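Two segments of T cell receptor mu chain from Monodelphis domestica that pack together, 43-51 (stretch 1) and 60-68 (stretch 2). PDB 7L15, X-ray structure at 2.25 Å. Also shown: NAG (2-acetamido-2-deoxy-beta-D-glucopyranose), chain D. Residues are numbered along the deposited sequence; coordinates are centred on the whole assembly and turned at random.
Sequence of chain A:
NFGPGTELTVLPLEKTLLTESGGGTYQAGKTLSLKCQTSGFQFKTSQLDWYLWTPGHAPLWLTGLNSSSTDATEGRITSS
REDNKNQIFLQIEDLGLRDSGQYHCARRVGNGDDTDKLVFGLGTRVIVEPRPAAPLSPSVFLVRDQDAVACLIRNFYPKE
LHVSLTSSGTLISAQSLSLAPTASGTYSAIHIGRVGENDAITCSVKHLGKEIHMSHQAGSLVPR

Stretch 1 43-51: FKTSQLDWY
Stretch 2 (60-68) LWLTGLNSS

Two antiparallel β-strands, running through Asp49-Tyr51 and Leu60-Gly64, pair edge to edge through their backbones, with a bulge at one end and a glycosylated asparagine at the other. Their N-to-C directions lie at 163° and the axes approach to 4.6 Å. Leu48 and Leu65 form a hydrogen-bonded pair (Leu48 N to Leu65 O 3.1 Å, Leu65 N to Leu48 O 2.8 Å). Asp49 faces Gly64 without such bonds, CA to CA only 3.8 Å; Asp49 OD1 lies 3.1 Å from Gly64 CA, where a CB would clash. Trp50 N donates to Thr63 O (2.8 Å), but Trp50 O accepts from Leu62 N (3.0 Å) at a β-bulge, where the register shifts by one, so that Tyr51 pairs with Trp61; Leu62 there has phi/psi -110/-47. Leu48, Trp50, Thr63 and Leu65 share one sheet face; Asp49, Tyr51 and Trp61 share the other. There, Trp61 (chi1 t) turns its edge toward the face of Tyr51 (chi1 m) in an offset edge-to-face pair, the centroids of the Tyr51 ring and the Trp61 five-membered ring 5.1 Å apart and planes at 69°, while Trp61 CA sits 3.8 Å from the Tyr51 ring centroid. Before the strand, Phe43 to Ser46 make a type I turn, Ser46 N to Phe43 O 3.1 Å. Gln47 (chi1 t, chi2 p) donates a hydrogen bond from NE2 to Asp49 OD1 (3.0 Å) and accepts from Asn66 ND2 at OE1 (2.9 Å); Asn66 ND2 is bonded covalently to NAG C1 (1.4 Å).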

# COMPACT_ATOMS: atom_id res chain seq x y z
N PHE A 43 -20.59 -16.47 21.54
CA PHE A 43 -19.14 -16.34 21.47
C PHE A 43 -18.44 -17.69 21.41
O PHE A 43 -17.55 -17.90 20.58
CB PHE A 43 -18.61 -15.55 22.67
CG PHE A 43 -17.11 -15.33 22.63
CD1 PHE A 43 -16.58 -14.30 21.86
CD2 PHE A 43 -16.25 -16.16 23.32
CE1 PHE A 43 -15.21 -14.09 21.79
CE2 PHE A 43 -14.87 -15.96 23.26
CZ PHE A 43 -14.35 -14.92 22.49
N LYS A 44 -18.80 -18.61 22.31
CA LYS A 44 -18.00 -19.82 22.49
C LYS A 44 -17.92 -20.62 21.19
O LYS A 44 -16.86 -21.17 20.86
CB LYS A 44 -18.58 -20.68 23.63
N THR A 45 -19.02 -20.68 20.44
CA THR A 45 -19.14 -21.48 19.23
C THR A 45 -18.71 -20.74 17.96
O THR A 45 -18.97 -21.23 16.86
CB THR A 45 -20.59 -21.96 19.04
OG1 THR A 45 -21.46 -20.83 18.97
CG2 THR A 45 -21.05 -22.88 20.18
N SER A 46 -18.08 -19.58 18.08
CA SER A 46 -17.82 -18.73 16.92
C SER A 46 -16.44 -19.00 16.35
O SER A 46 -15.57 -19.62 16.97
CB SER A 46 -17.94 -17.25 17.28
OG SER A 46 -16.81 -16.86 18.05
N GLN A 47 -16.25 -18.51 15.13
CA GLN A 47 -14.98 -18.55 14.41
C GLN A 47 -14.54 -17.11 14.14
O GLN A 47 -15.26 -16.35 13.49
CB GLN A 47 -15.12 -19.32 13.11
CG GLN A 47 -13.89 -19.17 12.21
CD GLN A 47 -12.71 -20.01 12.70
OE1 GLN A 47 -12.87 -21.19 13.07
NE2 GLN A 47 -11.51 -19.41 12.70
N LEU A 48 -13.35 -16.76 14.63
CA LEU A 48 -12.83 -15.40 14.66
C LEU A 48 -11.40 -15.38 14.14
O LEU A 48 -10.61 -16.27 14.45
CB LEU A 48 -12.88 -14.85 16.11
CG LEU A 48 -14.28 -14.79 16.72
CD1 LEU A 48 -14.32 -14.18 18.10
CD2 LEU A 48 -15.12 -13.97 15.80
N ASP A 49 -11.04 -14.32 13.40
CA ASP A 49 -9.73 -14.20 12.75
C ASP A 49 -9.23 -12.76 12.86
O ASP A 49 -9.97 -11.82 13.14
CB ASP A 49 -9.78 -14.57 11.26
CG ASP A 49 -10.32 -15.97 11.00
OD1 ASP A 49 -10.12 -16.85 11.85
OD2 ASP A 49 -10.95 -16.17 9.94
N TRP A 50 -7.94 -12.59 12.56
CA TRP A 50 -7.32 -11.28 12.43
C TRP A 50 -6.79 -11.12 11.02
O TRP A 50 -6.10 -12.02 10.52
CB TRP A 50 -6.17 -11.11 13.43
CG TRP A 50 -6.60 -10.95 14.86
CD1 TRP A 50 -6.69 -11.92 15.81
CD2 TRP A 50 -6.97 -9.72 15.50
NE1 TRP A 50 -7.08 -11.37 17.01
CE2 TRP A 50 -7.26 -10.02 16.84
CE3 TRP A 50 -7.08 -8.40 15.07
CZ2 TRP A 50 -7.65 -9.05 17.75
CZ3 TRP A 50 -7.47 -7.43 15.98
CH2 TRP A 50 -7.75 -7.77 17.31
N TYR A 51 -7.13 -10.00 10.37
CA TYR A 51 -6.65 -9.67 9.04
C TYR A 51 -5.93 -8.33 9.09
O TYR A 51 -6.35 -7.42 9.80
CB TYR A 51 -7.80 -9.58 8.03
CG TYR A 51 -8.23 -10.91 7.49
CD1 TYR A 51 -8.97 -11.78 8.26
CD2 TYR A 51 -7.88 -11.30 6.20
CE1 TYR A 51 -9.35 -13.02 7.77
CE2 TYR A 51 -8.25 -12.52 5.71
CZ TYR A 51 -8.98 -13.38 6.50
OH TYR A 51 -9.35 -14.60 6.00
N LEU A 60 -4.56 -9.32 4.27
CA LEU A 60 -3.84 -10.56 4.50
C LEU A 60 -4.34 -11.23 5.77
O LEU A 60 -4.40 -10.61 6.83
CB LEU A 60 -2.33 -10.28 4.59
CG LEU A 60 -1.35 -11.46 4.52
CD1 LEU A 60 -1.55 -12.30 3.26
CD2 LEU A 60 0.07 -10.90 4.60
N TRP A 61 -4.69 -12.50 5.66
CA TRP A 61 -4.99 -13.29 6.84
C TRP A 61 -3.73 -13.46 7.69
O TRP A 61 -2.65 -13.76 7.17
CB TRP A 61 -5.56 -14.64 6.43
CG TRP A 61 -5.83 -15.56 7.57
CD1 TRP A 61 -6.93 -15.57 8.37
CD2 TRP A 61 -4.98 -16.62 8.04
NE1 TRP A 61 -6.83 -16.57 9.30
CE2 TRP A 61 -5.64 -17.23 9.12
CE3 TRP A 61 -3.74 -17.10 7.64
CZ2 TRP A 61 -5.09 -18.31 9.82
CZ3 TRP A 61 -3.18 -18.18 8.34
CH2 TRP A 61 -3.87 -18.77 9.41
N LEU A 62 -3.86 -13.29 9.00
CA LEU A 62 -2.75 -13.45 9.94
C LEU A 62 -2.89 -14.67 10.82
O LEU A 62 -1.91 -15.40 11.00
CB LEU A 62 -2.63 -12.22 10.84
CG LEU A 62 -2.38 -10.87 10.18
CD1 LEU A 62 -2.26 -9.85 11.27
CD2 LEU A 62 -1.14 -10.93 9.33
N THR A 63 -4.06 -14.88 11.41
CA THR A 63 -4.30 -15.93 12.39
C THR A 63 -5.79 -15.98 12.68
O THR A 63 -6.52 -15.04 12.39
CB THR A 63 -3.51 -15.69 13.69
OG1 THR A 63 -3.86 -16.66 14.68
CG2 THR A 63 -3.78 -14.31 14.22
N GLY A 64 -6.24 -17.11 13.23
CA GLY A 64 -7.64 -17.24 13.60
C GLY A 64 -7.83 -18.37 14.58
O GLY A 64 -6.90 -19.14 14.84
N LEU A 65 -9.04 -18.48 15.12
CA LEU A 65 -9.26 -19.51 16.12
C LEU A 65 -10.75 -19.74 16.33
O LEU A 65 -11.58 -18.88 16.04
CB LEU A 65 -8.60 -19.17 17.46
CG LEU A 65 -9.23 -18.12 18.38
CD1 LEU A 65 -8.60 -18.16 19.77
CD2 LEU A 65 -9.11 -16.72 17.80
N ASN A 66 -11.05 -20.95 16.81
CA ASN A 66 -12.34 -21.28 17.39
C ASN A 66 -12.05 -22.02 18.70
O ASN A 66 -10.93 -21.99 19.22
CB ASN A 66 -13.23 -22.07 16.42
CG ASN A 66 -12.58 -23.36 15.94
OD1 ASN A 66 -11.95 -24.09 16.70
ND2 ASN A 66 -12.75 -23.64 14.64
N SER A 67 -13.06 -22.70 19.24
CA SER A 67 -12.90 -23.33 20.55
C SER A 67 -12.03 -24.58 20.50
O SER A 67 -11.56 -25.00 21.56
CB SER A 67 -14.27 -23.67 21.16
OG SER A 67 -14.93 -24.68 20.42
N SER A 68 -11.79 -25.16 19.32
CA SER A 68 -11.00 -26.38 19.24
C SER A 68 -9.65 -26.22 18.56
O SER A 68 -8.75 -27.03 18.81
CB SER A 68 -11.79 -27.49 18.52
OG SER A 68 -12.10 -27.13 17.18
C1 NAG D . -12.23 -24.82 13.99
C2 NAG D . -13.40 -25.78 13.68
C3 NAG D . -12.91 -27.01 12.92
C4 NAG D . -12.11 -26.58 11.69
C5 NAG D . -10.96 -25.70 12.16
C6 NAG D . -10.04 -25.24 11.04
C7 NAG D . -15.27 -25.67 15.27
C8 NAG D . -15.82 -26.16 16.58
N2 NAG D . -14.09 -26.17 14.90
O3 NAG D . -14.01 -27.82 12.51
O4 NAG D . -11.63 -27.72 10.98
O5 NAG D . -11.50 -24.53 12.78
O6 NAG D . -10.72 -24.45 10.08
O7 NAG D . -15.88 -24.86 14.58